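Local coordinates for RagB/SusD domain protein (Flavobacterium johnsoniae, PDB 5J5U), which is a chitin-binding SusD homologue that probably captures chitin chains at the cell surface for a polysaccharide utilization system, at residues Leu115-Gly120 with Ala418-Arg423; Val122-Ala127 with Lys139-Gln144; Glu198-Glu203 with Lys478-Val483; Glu399-Gly404 with Thr425-Leu430. One frame throughout, in Å; residues are numbered along the deposited sequence.

Contact 1 of 4, residues Leu115-Gly120 with Ala418-Arg423; sequences LTDIYG and AYSNWR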
loop_
_atom_site.group_PDB
_atom_site.type_symbol
_atom_site.label_atom_id
_atom_site.label_comp_id
_atom_site.label_asym_id
_atom_site.label_seq_id
_atom_site.Cartn_x
_atom_site.Cartn_y
_atom_site.Cartn_z
ATOM N N LEU A 115 9.740 -1.333 3.361
ATOM C CA LEU A 115 10.564 -1.490 4.550
ATOM C C LEU A 115 10.882 -0.149 5.232
ATOM O O LEU A 115 10.521 0.059 6.401
ATOM C CB LEU A 115 11.857 -2.239 4.201
ATOM C CG LEU A 115 12.684 -2.799 5.364
ATOM C CD1 LEU A 115 11.871 -3.763 6.198
ATOM C CD2 LEU A 115 13.895 -3.515 4.822
ATOM N N THR A 116 11.511 0.766 4.494
ATOM C CA THR A 116 11.919 2.044 5.080
ATOM C C THR A 116 10.644 2.798 5.475
ATOM O O THR A 116 10.552 3.366 6.583
ATOM C CB THR A 116 12.848 2.866 4.118
ATOM O OG1 THR A 116 13.230 4.107 4.721
ATOM C CG2 THR A 116 12.218 3.095 2.711
ATOM N N ASP A 117 9.610 2.697 4.635
ATOM C CA ASP A 117 8.405 3.475 4.900
ATOM C C ASP A 117 7.775 3.042 6.235
ATOM O O ASP A 117 7.132 3.853 6.928
ATOM C CB ASP A 117 7.417 3.334 3.766
ATOM C CG ASP A 117 7.733 4.261 2.608
ATOM O OD1 ASP A 117 8.680 5.070 2.741
ATOM O OD2 ASP A 117 7.017 4.178 1.574
ATOM N N ILE A 118 7.981 1.778 6.607
ATOM C CA ILE A 118 7.424 1.305 7.866
ATOM C C ILE A 118 8.423 1.547 9.041
ATOM O O ILE A 118 7.996 1.910 10.148
ATOM C CB ILE A 118 7.006 -0.162 7.761
ATOM C CG1 ILE A 118 5.666 -0.272 7.027
ATOM C CG2 ILE A 118 6.833 -0.793 9.142
ATOM C CD1 ILE A 118 4.488 0.246 7.858
ATOM N N TYR A 119 9.735 1.387 8.824
ATOM C CA TYR A 119 10.635 1.434 9.998
ATOM C C TYR A 119 11.538 2.652 10.041
ATOM O O TYR A 119 12.174 2.922 11.060
ATOM C CB TYR A 119 11.495 0.173 10.070
ATOM C CG TYR A 119 10.700 -1.106 10.189
ATOM C CD1 TYR A 119 10.218 -1.535 11.415
ATOM C CD2 TYR A 119 10.435 -1.899 9.061
ATOM C CE1 TYR A 119 9.494 -2.723 11.535
ATOM C CE2 TYR A 119 9.695 -3.086 9.169
ATOM C CZ TYR A 119 9.240 -3.489 10.427
ATOM O OH TYR A 119 8.506 -4.657 10.567
ATOM N N GLY A 120 11.631 3.370 8.924
ATOM C CA GLY A 120 12.493 4.534 8.841
ATOM C C GLY A 120 13.879 4.219 8.317
ATOM O O GLY A 120 14.015 3.646 7.224
ATOM N N ALA A 418 -1.586 3.156 1.906
ATOM C CA ALA A 418 -2.570 4.042 2.480
ATOM C C ALA A 418 -2.084 4.595 3.814
ATOM O O ALA A 418 -2.298 5.758 4.100
ATOM C CB ALA A 418 -3.872 3.324 2.664
ATOM N N TYR A 419 -1.486 3.751 4.641
ATOM C CA TYR A 419 -0.922 4.145 5.947
ATOM C C TYR A 419 0.158 5.198 5.757
ATOM O O TYR A 419 0.193 6.184 6.485
ATOM C CB TYR A 419 -0.365 2.922 6.696
ATOM C CG TYR A 419 0.372 3.205 8.007
ATOM C CD1 TYR A 419 -0.175 4.030 9.004
ATOM C CD2 TYR A 419 1.595 2.599 8.269
ATOM C CE1 TYR A 419 0.500 4.266 10.211
ATOM C CE2 TYR A 419 2.282 2.820 9.470
ATOM C CZ TYR A 419 1.749 3.663 10.436
ATOM O OH TYR A 419 2.474 3.853 11.609
ATOM N N SER A 420 1.021 5.003 4.759
ATOM C CA SER A 420 2.046 6.010 4.469
ATOM C C SER A 420 1.430 7.337 3.967
ATOM O O SER A 420 1.811 8.424 4.430
ATOM C CB SER A 420 3.061 5.466 3.458
ATOM O OG SER A 420 3.735 4.323 3.978
ATOM N N ASN A 421 0.470 7.258 3.043
ATOM C CA ASN A 421 -0.116 8.467 2.476
ATOM C C ASN A 421 -0.929 9.215 3.537
ATOM O O ASN A 421 -0.991 10.437 3.548
ATOM C CB ASN A 421 -0.987 8.142 1.252
ATOM C CG ASN A 421 -1.136 9.339 0.296
ATOM O OD1 ASN A 421 -0.239 9.633 -0.509
ATOM N ND2 ASN A 421 -2.255 10.041 0.404
ATOM N N TRP A 422 -1.528 8.477 4.450
ATOM C CA TRP A 422 -2.156 9.121 5.593
ATOM C C TRP A 422 -1.107 9.797 6.487
ATOM O O TRP A 422 -1.328 10.926 6.954
ATOM C CB TRP A 422 -2.986 8.141 6.431
ATOM C CG TRP A 422 -3.637 8.860 7.567
ATOM C CD1 TRP A 422 -4.781 9.594 7.514
ATOM C CD2 TRP A 422 -3.159 8.956 8.912
ATOM N NE1 TRP A 422 -5.058 10.129 8.738
ATOM C CE2 TRP A 422 -4.079 9.752 9.622
ATOM C CE3 TRP A 422 -2.039 8.443 9.591
ATOM C CZ2 TRP A 422 -3.926 10.046 10.978
ATOM C CZ3 TRP A 422 -1.881 8.731 10.945
ATOM C CH2 TRP A 422 -2.827 9.519 11.625
ATOM N N ARG A 423 0.029 9.134 6.717
ATOM C CA ARG A 423 1.041 9.755 7.577
ATOM C C ARG A 423 1.555 11.058 6.940
ATOM O O ARG A 423 1.676 12.067 7.624
ATOM C CB ARG A 423 2.198 8.788 7.878
ATOM C CG ARG A 423 1.877 7.819 9.087
ATOM C CD ARG A 423 2.990 6.806 9.309
ATOM N NE ARG A 423 3.202 5.946 8.131
ATOM C CZ ARG A 423 4.302 5.236 7.908
ATOM N NH1 ARG A 423 5.325 5.249 8.774
ATOM N NH2 ARG A 423 4.383 4.492 6.810
HETATM O O HOH W 1 4.677 2.618 2.157
#

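Contact 2 of 4, residues Val122-Ala127 with Lys139-Gln144; sequences VPYSEA and KYDKQQ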
loop_
_atom_site.group_PDB
_atom_site.type_symbol
_atom_site.label_atom_id
_atom_site.label_comp_id
_atom_site.label_asym_id
_atom_site.label_seq_id
_atom_site.Cartn_x
_atom_site.Cartn_y
_atom_site.Cartn_z
ATOM N N VAL A 122 16.947 2.099 7.817
ATOM C CA VAL A 122 17.080 0.639 7.835
ATOM C C VAL A 122 18.342 0.205 7.097
ATOM O O VAL A 122 18.818 0.911 6.210
ATOM C CB VAL A 122 15.859 -0.079 7.168
ATOM C CG1 VAL A 122 14.558 0.209 7.899
ATOM C CG2 VAL A 122 15.764 0.291 5.714
ATOM N N PRO A 123 18.882 -0.970 7.446
ATOM C CA PRO A 123 19.949 -1.524 6.595
ATOM C C PRO A 123 19.486 -1.692 5.138
ATOM O O PRO A 123 18.413 -2.254 4.831
ATOM C CB PRO A 123 20.262 -2.883 7.242
ATOM C CG PRO A 123 19.848 -2.718 8.676
ATOM C CD PRO A 123 18.683 -1.742 8.688
ATOM N N TYR A 124 20.281 -1.150 4.227
ATOM C CA TYR A 124 19.947 -1.278 2.815
ATOM C C TYR A 124 21.242 -1.493 2.015
ATOM O O TYR A 124 21.541 -2.613 1.594
ATOM C CB TYR A 124 19.164 -0.052 2.346
ATOM C CG TYR A 124 18.706 -0.098 0.917
ATOM C CD1 TYR A 124 18.097 -1.233 0.398
ATOM C CD2 TYR A 124 18.851 1.010 0.087
ATOM C CE1 TYR A 124 17.673 -1.279 -0.927
ATOM C CE2 TYR A 124 18.423 0.984 -1.240
ATOM C CZ TYR A 124 17.836 -0.168 -1.740
ATOM O OH TYR A 124 17.395 -0.212 -3.053
ATOM N N SER A 125 22.019 -0.429 1.859
ATOM C CA SER A 125 23.268 -0.476 1.103
ATOM C C SER A 125 24.194 -1.605 1.554
ATOM O O SER A 125 24.836 -2.239 0.725
ATOM C CB SER A 125 23.982 0.877 1.197
ATOM O OG SER A 125 24.440 1.113 2.518
ATOM N N GLU A 126 24.222 -1.900 2.848
ATOM C CA GLU A 126 25.037 -3.014 3.366
ATOM C C GLU A 126 24.220 -4.254 3.732
ATOM O O GLU A 126 24.679 -5.101 4.501
ATOM C CB GLU A 126 25.828 -2.571 4.590
ATOM C CG GLU A 126 26.732 -1.397 4.316
ATOM C CD GLU A 126 27.474 -0.948 5.555
ATOM O OE1 GLU A 126 27.236 -1.530 6.640
ATOM O OE2 GLU A 126 28.285 -0.001 5.440
ATOM N N ALA A 127 22.999 -4.331 3.211
ATOM C CA ALA A 127 22.071 -5.423 3.503
ATOM C C ALA A 127 21.905 -6.373 2.317
ATOM O O ALA A 127 22.140 -5.995 1.169
ATOM C CB ALA A 127 20.700 -4.856 3.916
ATOM N N LYS A 139 25.119 -1.164 8.659
ATOM C CA LYS A 139 24.644 0.127 9.147
ATOM C C LYS A 139 23.207 0.377 8.699
ATOM O O LYS A 139 22.703 -0.282 7.780
ATOM C CB LYS A 139 25.563 1.256 8.667
ATOM C CG LYS A 139 25.474 1.531 7.170
ATOM C CD LYS A 139 26.561 2.499 6.734
ATOM C CE LYS A 139 26.604 2.704 5.219
ATOM N NZ LYS A 139 25.664 3.778 4.736
ATOM N N TYR A 140 22.540 1.306 9.379
ATOM C CA TYR A 140 21.197 1.742 8.998
ATOM C C TYR A 140 21.363 2.960 8.118
ATOM O O TYR A 140 21.940 3.935 8.565
ATOM C CB TYR A 140 20.353 2.074 10.236
ATOM C CG TYR A 140 19.932 0.876 11.084
ATOM C CD1 TYR A 140 20.877 -0.039 11.571
ATOM C CD2 TYR A 140 18.591 0.687 11.436
ATOM C CE1 TYR A 140 20.505 -1.120 12.352
ATOM C CE2 TYR A 140 18.201 -0.393 12.219
ATOM C CZ TYR A 140 19.164 -1.296 12.667
ATOM O OH TYR A 140 18.786 -2.366 13.423
ATOM N N ASP A 141 20.946 2.902 6.855
ATOM C CA ASP A 141 21.042 4.102 6.004
ATOM C C ASP A 141 20.018 5.135 6.445
ATOM O O ASP A 141 18.886 4.776 6.783
ATOM C CB ASP A 141 20.809 3.808 4.518
ATOM C CG ASP A 141 21.744 2.755 3.959
ATOM O OD1 ASP A 141 22.808 2.488 4.543
ATOM O OD2 ASP A 141 21.409 2.188 2.900
ATOM N N LYS A 142 20.397 6.408 6.427
ATOM C CA LYS A 142 19.416 7.458 6.611
ATOM C C LYS A 142 18.364 7.380 5.500
ATOM O O LYS A 142 18.702 7.238 4.310
ATOM C CB LYS A 142 20.087 8.828 6.624
ATOM C CG LYS A 142 20.969 9.075 7.822
ATOM C CD LYS A 142 21.827 10.314 7.627
ATOM C CE LYS A 142 20.979 11.576 7.425
ATOM N NZ LYS A 142 21.696 12.827 7.841
ATOM N N GLN A 143 17.092 7.490 5.891
ATOM C CA GLN A 143 15.989 7.353 4.935
ATOM C C GLN A 143 16.136 8.315 3.754
ATOM O O GLN A 143 15.882 7.933 2.612
ATOM C CB GLN A 143 14.630 7.564 5.622
ATOM C CG GLN A 143 13.431 7.339 4.680
ATOM C CD GLN A 143 12.072 7.503 5.362
ATOM O OE1 GLN A 143 11.703 8.604 5.797
ATOM N NE2 GLN A 143 11.311 6.408 5.436
ATOM N N GLN A 144 16.612 9.525 4.012
ATOM C CA GLN A 144 16.834 10.487 2.927
ATOM C C GLN A 144 17.774 9.915 1.842
ATOM O O GLN A 144 17.506 10.030 0.635
ATOM C CB GLN A 144 17.396 11.802 3.474
ATOM C CG GLN A 144 17.808 12.802 2.393
ATOM C CD GLN A 144 18.187 14.158 2.955
ATOM O OE1 GLN A 144 18.783 14.250 4.024
ATOM N NE2 GLN A 144 17.860 15.215 2.226
HETATM O O HOH W 2 22.866 -0.342 4.949
#

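Contact 3 of 4, residues Glu198-Glu203 with Lys478-Val483; sequences EVSPAE and KVWWDV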
loop_
_atom_site.group_PDB
_atom_site.type_symbol
_atom_site.label_atom_id
_atom_site.label_comp_id
_atom_site.label_asym_id
_atom_site.label_seq_id
_atom_site.Cartn_x
_atom_site.Cartn_y
_atom_site.Cartn_z
ATOM N N GLU A 198 6.476 16.833 1.520
ATOM C CA GLU A 198 6.483 17.658 2.716
ATOM C C GLU A 198 7.892 17.915 3.221
ATOM O O GLU A 198 8.181 18.993 3.764
ATOM C CB GLU A 198 5.638 17.019 3.823
ATOM C CG GLU A 198 4.216 16.735 3.403
ATOM C CD GLU A 198 3.585 17.894 2.629
ATOM O OE1 GLU A 198 3.129 18.884 3.251
ATOM O OE2 GLU A 198 3.538 17.812 1.380
ATOM N N VAL A 199 8.777 16.943 3.068
ATOM C CA VAL A 199 10.089 17.124 3.654
ATOM C C VAL A 199 11.074 17.766 2.679
ATOM O O VAL A 199 11.918 18.553 3.076
ATOM C CB VAL A 199 10.670 15.782 4.170
ATOM C CG1 VAL A 199 10.751 14.729 3.036
ATOM C CG2 VAL A 199 12.035 16.026 4.824
ATOM N N SER A 200 10.952 17.439 1.401
ATOM C CA SER A 200 11.885 17.926 0.392
ATOM C C SER A 200 11.166 18.323 -0.880
ATOM O O SER A 200 11.301 17.625 -1.895
ATOM C CB SER A 200 12.931 16.854 0.060
ATOM O OG SER A 200 13.696 16.483 1.197
ATOM N N PRO A 201 10.396 19.426 -0.827
ATOM C CA PRO A 201 9.532 19.925 -1.914
ATOM C C PRO A 201 10.228 20.082 -3.269
ATOM O O PRO A 201 9.607 19.776 -4.281
ATOM C CB PRO A 201 9.071 21.284 -1.393
ATOM C CG PRO A 201 9.144 21.159 0.071
ATOM C CD PRO A 201 10.290 20.269 0.374
ATOM N N ALA A 202 11.456 20.602 -3.289
ATOM C CA ALA A 202 12.214 20.791 -4.537
ATOM C C ALA A 202 12.542 19.462 -5.213
ATOM O O ALA A 202 12.290 19.270 -6.417
ATOM C CB ALA A 202 13.506 21.562 -4.271
ATOM N N GLU A 203 13.149 18.561 -4.442
ATOM C CA GLU A 203 13.466 17.239 -4.951
ATOM C C GLU A 203 12.161 16.545 -5.348
ATOM O O GLU A 203 12.084 15.909 -6.404
ATOM C CB GLU A 203 14.252 16.425 -3.921
ATOM C CG GLU A 203 14.950 15.178 -4.480
ATOM C CD GLU A 203 16.059 15.492 -5.488
ATOM O OE1 GLU A 203 16.495 16.666 -5.569
ATOM O OE2 GLU A 203 16.494 14.567 -6.217
ATOM N N LYS A 478 8.819 8.903 14.354
ATOM C CA LYS A 478 8.517 9.343 12.985
ATOM C C LYS A 478 9.617 8.950 12.016
ATOM O O LYS A 478 10.801 8.995 12.365
ATOM C CB LYS A 478 8.367 10.865 12.882
ATOM C CG LYS A 478 7.284 11.500 13.712
ATOM C CD LYS A 478 6.033 11.696 12.921
ATOM C CE LYS A 478 4.978 12.462 13.728
ATOM N NZ LYS A 478 5.360 13.883 13.992
ATOM N N VAL A 479 9.227 8.621 10.785
ATOM C CA VAL A 479 10.191 8.389 9.723
ATOM C C VAL A 479 10.495 9.768 9.152
ATOM O O VAL A 479 9.742 10.710 9.358
ATOM C CB VAL A 479 9.659 7.397 8.614
ATOM C CG1 VAL A 479 9.255 6.077 9.227
ATOM C CG2 VAL A 479 8.467 7.989 7.871
ATOM N N TRP A 480 11.610 9.878 8.453
ATOM C CA TRP A 480 12.155 11.157 7.977
ATOM C C TRP A 480 11.195 11.984 7.124
ATOM O O TRP A 480 11.140 13.205 7.266
ATOM C CB TRP A 480 13.467 10.878 7.202
ATOM C CG TRP A 480 13.936 11.985 6.311
ATOM C CD1 TRP A 480 14.581 13.127 6.687
ATOM C CD2 TRP A 480 13.781 12.060 4.886
ATOM N NE1 TRP A 480 14.840 13.906 5.590
ATOM C CE2 TRP A 480 14.357 13.277 4.468
ATOM C CE3 TRP A 480 13.223 11.212 3.926
ATOM C CZ2 TRP A 480 14.383 13.675 3.123
ATOM C CZ3 TRP A 480 13.245 11.607 2.586
ATOM C CH2 TRP A 480 13.824 12.825 2.198
ATOM N N TRP A 481 10.444 11.343 6.218
ATOM C CA TRP A 481 9.588 12.130 5.311
ATOM C C TRP A 481 8.283 12.600 5.953
ATOM O O TRP A 481 7.547 13.392 5.380
ATOM C CB TRP A 481 9.277 11.374 4.013
ATOM C CG TRP A 481 8.764 9.948 4.073
ATOM C CD1 TRP A 481 9.409 8.847 3.598
ATOM C CD2 TRP A 481 7.504 9.479 4.579
ATOM N NE1 TRP A 481 8.647 7.730 3.783
ATOM C CE2 TRP A 481 7.469 8.091 4.380
ATOM C CE3 TRP A 481 6.397 10.102 5.148
ATOM C CZ2 TRP A 481 6.381 7.305 4.761
ATOM C CZ3 TRP A 481 5.315 9.328 5.525
ATOM C CH2 TRP A 481 5.314 7.943 5.328
ATOM N N ASP A 482 8.011 12.100 7.142
ATOM C CA ASP A 482 6.814 12.462 7.897
ATOM C C ASP A 482 7.121 13.645 8.835
ATOM O O ASP A 482 7.596 13.469 9.960
ATOM C CB ASP A 482 6.315 11.208 8.635
ATOM C CG ASP A 482 5.132 11.469 9.564
ATOM O OD1 ASP A 482 4.607 12.605 9.621
ATOM O OD2 ASP A 482 4.702 10.488 10.223
ATOM N N VAL A 483 6.879 14.855 8.337
ATOM C CA VAL A 483 7.268 16.069 9.056
ATOM C C VAL A 483 5.989 16.799 9.517
ATOM O O VAL A 483 5.614 17.868 9.034
ATOM C CB VAL A 483 8.250 16.952 8.174
ATOM C CG1 VAL A 483 9.580 16.217 7.889
ATOM C CG2 VAL A 483 7.647 17.364 6.869
HETATM O O HOH W 3 7.121 14.445 2.862
#

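Contact 4 of 4, residues Glu399-Gly404 with Thr425-Leu430; sequences EKEQIG and TGYPHL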
loop_
_atom_site.group_PDB
_atom_site.type_symbol
_atom_site.label_atom_id
_atom_site.label_comp_id
_atom_site.label_asym_id
_atom_site.label_seq_id
_atom_site.Cartn_x
_atom_site.Cartn_y
_atom_site.Cartn_z
ATOM N N GLU A 399 -8.965 20.017 -2.563
ATOM C CA GLU A 399 -8.260 19.121 -3.486
ATOM C C GLU A 399 -7.493 18.037 -2.739
ATOM O O GLU A 399 -7.634 16.862 -3.031
ATOM C CB GLU A 399 -7.299 19.901 -4.392
ATOM C CG GLU A 399 -7.973 20.838 -5.374
ATOM C CD GLU A 399 -8.213 22.228 -4.806
ATOM O OE1 GLU A 399 -8.546 22.338 -3.612
ATOM O OE2 GLU A 399 -8.052 23.215 -5.554
ATOM N N LYS A 400 -6.673 18.447 -1.786
ATOM C CA LYS A 400 -5.856 17.518 -1.017
ATOM C C LYS A 400 -6.704 16.512 -0.226
ATOM O O LYS A 400 -6.359 15.326 -0.145
ATOM C CB LYS A 400 -4.918 18.306 -0.092
ATOM C CG LYS A 400 -3.810 19.034 -0.872
ATOM C CD LYS A 400 -2.838 19.744 0.049
ATOM C CE LYS A 400 -1.616 20.253 -0.701
ATOM N NZ LYS A 400 -0.709 20.984 0.220
ATOM N N GLU A 401 -7.814 16.979 0.341
ATOM C CA GLU A 401 -8.714 16.098 1.074
ATOM C C GLU A 401 -9.316 15.040 0.164
ATOM O O GLU A 401 -9.319 13.837 0.488
ATOM C CB GLU A 401 -9.831 16.906 1.731
ATOM C CG GLU A 401 -10.847 16.050 2.455
ATOM C CD GLU A 401 -11.904 16.871 3.159
ATOM O OE1 GLU A 401 -11.839 18.112 3.084
ATOM O OE2 GLU A 401 -12.813 16.274 3.772
ATOM N N GLN A 402 -9.773 15.500 -0.998
ATOM C CA GLN A 402 -10.423 14.644 -1.988
ATOM C C GLN A 402 -9.453 13.627 -2.584
ATOM O O GLN A 402 -9.806 12.452 -2.763
ATOM C CB GLN A 402 -11.041 15.500 -3.101
ATOM C CG GLN A 402 -12.291 16.228 -2.668
ATOM C CD GLN A 402 -12.822 17.198 -3.720
ATOM O OE1 GLN A 402 -12.501 18.387 -3.710
ATOM N NE2 GLN A 402 -13.658 16.691 -4.620
ATOM N N ILE A 403 -8.231 14.087 -2.862
ATOM C CA ILE A 403 -7.182 13.260 -3.463
ATOM C C ILE A 403 -6.681 12.192 -2.481
ATOM O O ILE A 403 -6.509 11.021 -2.848
ATOM C CB ILE A 403 -5.980 14.132 -3.946
ATOM C CG1 ILE A 403 -6.396 14.995 -5.135
ATOM C CG2 ILE A 403 -4.786 13.260 -4.358
ATOM C CD1 ILE A 403 -5.332 15.934 -5.592
ATOM N N GLY A 404 -6.457 12.612 -1.239
ATOM C CA GLY A 404 -6.070 11.699 -0.179
ATOM C C GLY A 404 -7.109 10.620 0.055
ATOM O O GLY A 404 -6.764 9.437 0.165
ATOM N N THR A 425 0.034 13.062 4.452
ATOM C CA THR A 425 -0.953 14.134 4.216
ATOM C C THR A 425 -1.922 14.424 5.370
ATOM O O THR A 425 -2.494 15.507 5.428
ATOM C CB THR A 425 -1.821 13.829 2.950
ATOM O OG1 THR A 425 -2.721 12.740 3.224
ATOM C CG2 THR A 425 -0.951 13.472 1.757
ATOM N N GLY A 426 -2.128 13.473 6.278
ATOM C CA GLY A 426 -3.142 13.648 7.313
ATOM C C GLY A 426 -4.571 13.387 6.823
ATOM O O GLY A 426 -5.549 13.602 7.556
ATOM N N TYR A 427 -4.682 12.949 5.570
ATOM C CA TYR A 427 -5.950 12.638 4.917
ATOM C C TYR A 427 -6.052 11.153 4.600
ATOM O O TYR A 427 -5.051 10.526 4.224
ATOM C CB TYR A 427 -6.079 13.437 3.626
ATOM C CG TYR A 427 -6.336 14.916 3.850
ATOM C CD1 TYR A 427 -7.354 15.357 4.688
ATOM C CD2 TYR A 427 -5.545 15.876 3.232
ATOM C CE1 TYR A 427 -7.579 16.716 4.890
ATOM C CE2 TYR A 427 -5.764 17.232 3.430
ATOM C CZ TYR A 427 -6.772 17.641 4.252
ATOM O OH TYR A 427 -6.961 18.985 4.436
ATOM N N PRO A 428 -7.259 10.577 4.724
ATOM C CA PRO A 428 -8.495 11.196 5.212
ATOM C C PRO A 428 -8.473 11.347 6.710
ATOM O O PRO A 428 -7.647 10.707 7.351
ATOM C CB PRO A 428 -9.574 10.204 4.798
ATOM C CG PRO A 428 -8.859 8.883 4.760
ATOM C CD PRO A 428 -7.502 9.220 4.205
ATOM N N HIS A 429 -9.327 12.213 7.242
ATOM C CA HIS A 429 -9.494 12.343 8.668
ATOM C C HIS A 429 -10.131 11.079 9.196
ATOM O O HIS A 429 -11.162 10.640 8.706
ATOM C CB HIS A 429 -10.330 13.573 9.007
ATOM C CG HIS A 429 -9.634 14.861 8.707
ATOM N ND1 HIS A 429 -10.241 16.089 8.841
ATOM C CD2 HIS A 429 -8.377 15.109 8.265
ATOM C CE1 HIS A 429 -9.391 17.039 8.494
ATOM N NE2 HIS A 429 -8.253 16.469 8.140
ATOM N N LEU A 430 -9.506 10.499 10.208
ATOM C CA LEU A 430 -9.930 9.213 10.717
ATOM C C LEU A 430 -10.840 9.435 11.889
ATOM O O LEU A 430 -10.849 10.497 12.472
ATOM C CB LEU A 430 -8.722 8.331 11.121
ATOM C CG LEU A 430 -7.694 7.985 10.015
ATOM C CD1 LEU A 430 -6.572 7.060 10.539
ATOM C CD2 LEU A 430 -8.375 7.393 8.756
HETATM O O HOH W 4 -11.146 13.758 5.362
HETATM O O HOH W 5 -4.350 9.176 1.803
#

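Contact 1 of 4, residues Leu115-Gly120 with Ala418-Arg423
Arg423 grips the backbone carbonyl of Asp117 with both terminal nitrogens. NH2 lies 2.8 Å and NH1 2.9 Å from Asp117 O, which sits close to the guanidinium plane. NH1 comes nearly along the C=O axis, at a C=O...N angle of 168°; NH2 stands above the carbonyl plane. The chain of Arg423 bends at chi3 (-61°), which folds the guanidinium back over its own helix, with NE over the centre of the Tyr419 ring. The ring backs one face of the guanidinium, and NH2 adds a weak bond to Ser420 OG. Ile118 CD1 meets the ring edge, 3.8 Å from Tyr419 CD2. This is the tight part.

The Asp117 and Ser420 side is looser. Their side chains come no nearer than 3.8 Å, from Asp117 CB to Ser420 OG, and a water fills in. It donates to Asp117 OD2 and accepts from Ser420 OG. The Asp117 carboxylate also binds Arg195 and Tyr147.

The contact is buried. The axes of the two short helical segments approach to 10.6 Å and cross at 54°, a spacing spanned chiefly by Arg423. Helix 66-90 packs on Ile118, helix 143-160 on Thr116 and Asp117, and helix 399-410 on Ala418 and Asn421.

Contact 2 of 4, residues Val122-Ala127 with Lys139-Gln144
Pro123 and Tyr140 lie side by side and point the same way. The proline presents CD to the ring, 3.6 Å from the centroid of Tyr140 and 10° off its normal, a CH-pi contact over the face. Glu126 and Lys139 instead cross at about a right angle. Glu126 OE1 takes the backbone N of Lys139 at 2.9 Å, while OE2 lies against the aliphatic CD and CE.

The Asp141 carboxylate uses both oxygens on Ser125. With CG beside its own backbone N (chi1 -56°), it reaches two donors of Ser125, both on the syn side. Ser125 N meets OD2 at 2.9 Å in a nearly straight bond of 171°, and Ser125 OG meets OD1 at 2.9 Å. OD1 is also the salt-bridge partner of Lys139 NZ, 3.1 Å away and above the carboxylate plane. An alanine at Asp141 would probably leave Ser125 N and OG without their acceptor and the Lys139 ammonium without its mate.

A water ties Tyr124 N and Glu126 N to Lys139 O and Asp141 OD1. Tyr124 to Ala127 form a type I beta turn, so the carboxylate and water hold backbone N-H groups of a turn. The arrangement belongs to the connection between helices 98-119 and 143-160, in the helical SusD fold.

Contact 3 of 4, residues Glu198-Glu203 with Lys478-Val483
The indole of Trp480 carries both methyls of Val199 on one face. CG1 sits over the six-membered ring, 3.8 Å from its centroid and 17° off the normal, a CH-pi contact. CG2 lies toward the rim, 3.6 Å from Trp480 NE1. Ser200 OG approaches obliquely, 3.5 Å from Trp480 CZ2. Trp481 turns its ring away and offers CA and CB to Val199 CG1. Its own face carries Val479 CG2, and its NE1 hydrogen-bonds to Asp117 OD1.

Trp480 CG is anti to the backbone N (chi1 162°), which brings the ring face against Val199. An alanine in place of Trp480 would probably open a gap beside Val199 and leave both methyls without their aromatic partner.

Val483 adds a further flank. Its CG1 is 3.9 Å from Val199 CB, and its CG2 is 3.7 Å from Glu198 CB. No direct hydrogen bond joins the segments. A water accepts from Glu198 N and donates to Trp481 O, at 2.8 Å each. Glu198 sends its carboxylate to a salt bridge with Arg350.

The type I beta turn of the C-terminal tail, Val479 to Asp482, packs Trp480 on the residues before helix 201-214, at the surface of the helical SusD-like fold.

Contact 4 of 4, residues Glu399-Gly404 with Thr425-Leu430
Tyr427 CG stands beside its own backbone N (chi1 -72°), and chi2 of -51° turns the ring flat against the helix at Glu401. Glu401 CA then lies over the ring centre, 3.7 Å from the centroid and 5° off the normal, a CH-pi contact. Glu401 CG is anti to its backbone N, and the extended chain carries the carboxylate beyond the ring with its plane nearly parallel to it. CB of Glu401 is 3.9 Å from Tyr427 CE1. On the other side of Glu401 CA, Lys400 brings CB to 3.8 Å from Tyr427 CE2 and its carbonyl O to 3.5 Å from CD2.

The segment 425-430 follows helix 415-425. Gly426, with positive phi, is the first residue to leave the helix. Thr425 OG1 accepts from Tyr427 N at 3.1 Å, an ST turn that sets the tyrosine at the start of the outgoing loop.

Gly404 matters here because it lets Tyr427 come close: a CB on it would clash with Tyr427 CB. The two segments share no direct hydrogen bond. A water donates to both Gly404 O and Tyr427 O. Another accepts from His429 N and donates weakly to Glu401 OE2. Trp408 and Thr405 of the same helix 399-410 pack on Pro428.

In the fold
Contact 1 is the buried core pairing of helices 98-119 and 415-425, held by an arginine on a backbone carbonyl, a water and one apolar touch. Contact 2 lies in the loop that follows helix 98-119 and leads into helix 143-160. There, exposed polar groups round the buried Asp141 lie next to a buried proline-tyrosine pair. Contact 3 is a surface contact, apolar with one water bridge. Contact 4 is partly buried and likewise made by an aromatic face, from the loop after helix 415-425, laid on helix 399-410. Gln143 of contact 2 links to two others, through Thr116 to contact 1 and through Trp481 N to contact 3. Contacts 2 and 4 do not touch.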